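Local atomic coordinates of extracellular solute-binding protein, family 7 (Colwellia psychrerythraea, PDB entry 4PET), a protein that binds pyruvate together with a calcium ion as the periplasmic solute-binding component of what is probably a TRAP transport system. Residues G177-V182 with T232-P237. Residues are numbered along the deposited sequence; the frame is centred on the assembly and turned at random.
With CA (calcium ion), chain E.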
loop_
_atom_site.group_PDB
_atom_site.type_symbol
_atom_site.label_atom_id
_atom_site.label_comp_id
_atom_site.label_asym_id
_atom_site.label_seq_id
_atom_site.Cartn_x
_atom_site.Cartn_y
_atom_site.Cartn_z
ATOM N N GLY A 177 -13.727 11.948 -14.123
ATOM C CA GLY A 177 -12.394 11.755 -14.626
ATOM C C GLY A 177 -12.358 11.313 -16.057
ATOM O O GLY A 177 -13.290 11.542 -16.873
ATOM N N PHE A 178 -11.258 10.656 -16.371
ATOM C CA PHE A 178 -10.967 10.310 -17.736
ATOM C C PHE A 178 -11.937 9.252 -18.282
ATOM O O PHE A 178 -12.243 9.257 -19.481
ATOM C CB PHE A 178 -9.520 9.839 -17.875
ATOM C CG PHE A 178 -9.031 9.892 -19.293
ATOM C CD1 PHE A 178 -8.782 11.106 -19.907
ATOM C CD2 PHE A 178 -8.854 8.743 -20.023
ATOM C CE1 PHE A 178 -8.343 11.159 -21.230
ATOM C CE2 PHE A 178 -8.408 8.790 -21.325
ATOM C CZ PHE A 178 -8.172 9.992 -21.935
ATOM N N ALA A 179 -12.420 8.357 -17.417
ATOM C CA ALA A 179 -13.404 7.359 -17.873
ATOM C C ALA A 179 -14.672 8.054 -18.418
ATOM O O ALA A 179 -15.311 7.582 -19.364
ATOM C CB ALA A 179 -13.752 6.372 -16.758
ATOM N N GLY A 180 -15.036 9.183 -17.827
ATOM C CA GLY A 180 -16.188 9.939 -18.300
ATOM C C GLY A 180 -15.995 10.380 -19.733
ATOM O O GLY A 180 -16.895 10.293 -20.570
ATOM N N GLU A 181 -14.786 10.842 -20.030
ATOM C CA GLU A 181 -14.438 11.262 -21.380
ATOM C C GLU A 181 -14.463 10.073 -22.345
ATOM O O GLU A 181 -14.858 10.201 -23.505
ATOM C CB GLU A 181 -13.046 11.918 -21.406
ATOM C CG GLU A 181 -12.877 13.033 -20.407
ATOM C CD GLU A 181 -13.737 14.218 -20.734
ATOM O OE1 GLU A 181 -13.514 14.813 -21.814
ATOM O OE2 GLU A 181 -14.649 14.530 -19.932
ATOM N N VAL A 182 -13.959 8.938 -21.876
ATOM C CA VAL A 182 -13.955 7.730 -22.677
ATOM C C VAL A 182 -15.383 7.287 -23.045
ATOM O O VAL A 182 -15.685 7.053 -24.225
ATOM C CB VAL A 182 -13.185 6.600 -21.959
ATOM C CG1 VAL A 182 -13.267 5.313 -22.774
ATOM C CG2 VAL A 182 -11.716 6.991 -21.778
ATOM N N THR A 232 -18.179 -5.113 -12.512
ATOM C CA THR A 232 -16.759 -5.079 -12.157
ATOM C C THR A 232 -16.026 -3.933 -12.909
ATOM O O THR A 232 -16.535 -3.432 -13.910
ATOM C CB THR A 232 -16.093 -6.423 -12.465
ATOM O OG1 THR A 232 -16.191 -6.688 -13.866
ATOM C CG2 THR A 232 -16.762 -7.578 -11.666
ATOM N N GLY A 233 -14.828 -3.577 -12.438
ATOM C CA GLY A 233 -14.096 -2.380 -12.858
ATOM C C GLY A 233 -13.103 -2.470 -14.027
ATOM O O GLY A 233 -13.040 -3.467 -14.755
ATOM N N TRP A 234 -12.326 -1.394 -14.198
ATOM C CA TRP A 234 -11.533 -1.117 -15.407
ATOM C C TRP A 234 -11.103 0.354 -15.440
ATOM O O TRP A 234 -10.020 0.692 -15.886
ATOM C CB TRP A 234 -12.306 -1.447 -16.700
ATOM C CG TRP A 234 -13.575 -0.624 -16.907
ATOM C CD1 TRP A 234 -14.833 -0.936 -16.482
ATOM C CD2 TRP A 234 -13.679 0.657 -17.556
ATOM N NE1 TRP A 234 -15.726 0.059 -16.857
ATOM C CE2 TRP A 234 -15.037 1.053 -17.500
ATOM C CE3 TRP A 234 -12.760 1.504 -18.182
ATOM C CZ2 TRP A 234 -15.503 2.256 -18.064
ATOM C CZ3 TRP A 234 -13.236 2.704 -18.759
ATOM C CH2 TRP A 234 -14.599 3.061 -18.673
ATOM N N HIS A 235 -11.958 1.213 -14.902
ATOM C CA HIS A 235 -11.904 2.670 -15.095
ATOM C C HIS A 235 -11.155 3.398 -13.981
ATOM O O HIS A 235 -10.582 4.484 -14.202
ATOM C CB HIS A 235 -13.331 3.202 -15.119
ATOM C CG HIS A 235 -14.052 2.944 -13.840
ATOM N ND1 HIS A 235 -14.521 3.954 -13.039
ATOM C CD2 HIS A 235 -14.317 1.786 -13.185
ATOM C CE1 HIS A 235 -15.058 3.434 -11.948
ATOM N NE2 HIS A 235 -14.950 2.123 -12.017
ATOM N N GLU A 236 -11.179 2.818 -12.777
ATOM C CA GLU A 236 -10.494 3.414 -11.634
ATOM C C GLU A 236 -9.725 2.378 -10.818
ATOM O O GLU A 236 -10.155 1.970 -9.733
ATOM C CB GLU A 236 -11.477 4.176 -10.742
ATOM C CG GLU A 236 -12.079 5.422 -11.396
ATOM C CD GLU A 236 -12.833 6.305 -10.405
ATOM O OE1 GLU A 236 -12.224 6.717 -9.398
ATOM O OE2 GLU A 236 -14.022 6.575 -10.625
ATOM N N PRO A 237 -8.561 1.948 -11.330
ATOM C CA PRO A 237 -7.808 0.849 -10.676
ATOM C C PRO A 237 -7.154 1.197 -9.357
ATOM O O PRO A 237 -6.830 0.283 -8.587
ATOM C CB PRO A 237 -6.709 0.518 -11.688
ATOM C CG PRO A 237 -6.535 1.819 -12.489
ATOM C CD PRO A 237 -7.955 2.359 -12.604
HETATM CA CA CA E . -15.315 6.411 -8.654
HETATM O O HOH W 1 -11.329 7.290 -14.395
#
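A small, buried apolar contact, supplemented by one water, sets A179 of helix 177-185 against W234 and H235 in the loop between strands 229-231 and 240-246, close to the calcium and pyruvate site. It buries 133 Å² over both segments, and no direct hydrogen bond crosses between them, which marks it as apolar. The methyl of A179 points at the loop and meets two groups: its CB lies 3.6 Å from CB of H235 and 3.9 Å from CH2 of W234, the far corner of the indole, which it approaches obliquely. W234 and H235 also pack on each other, CB of H235 sitting 3.4 Å above the centre of the indole plane. With W234 CG between its own N and carbonyl carbon (chi1 62°), the ring reaches back under its successor and toward the helix. F354 of the second subunit also packs on W234. A water joins the backbones, donating to O of H235 at 2.9 Å and accepting a weak, long bond from N of A179 at 3.4 Å. The H235 imidazole turns away from the helix, and its NE2 is hydrogen-bonded to O of M154. The next residue belongs to the ligand site: E236 OE2 binds the calcium ion at 2.4 Å, alongside Q153, E211 and O of W212, while OE1 is hydrogen-bonded to Y96 and T239. The helix thus packs on the loop directly before a calcium ligand. Around this contact, helix 301-321 touches both segments, meeting F178 and V182 of helix 177-185 and W234 in the loop that runs from strand 229-231 to strand 240-246.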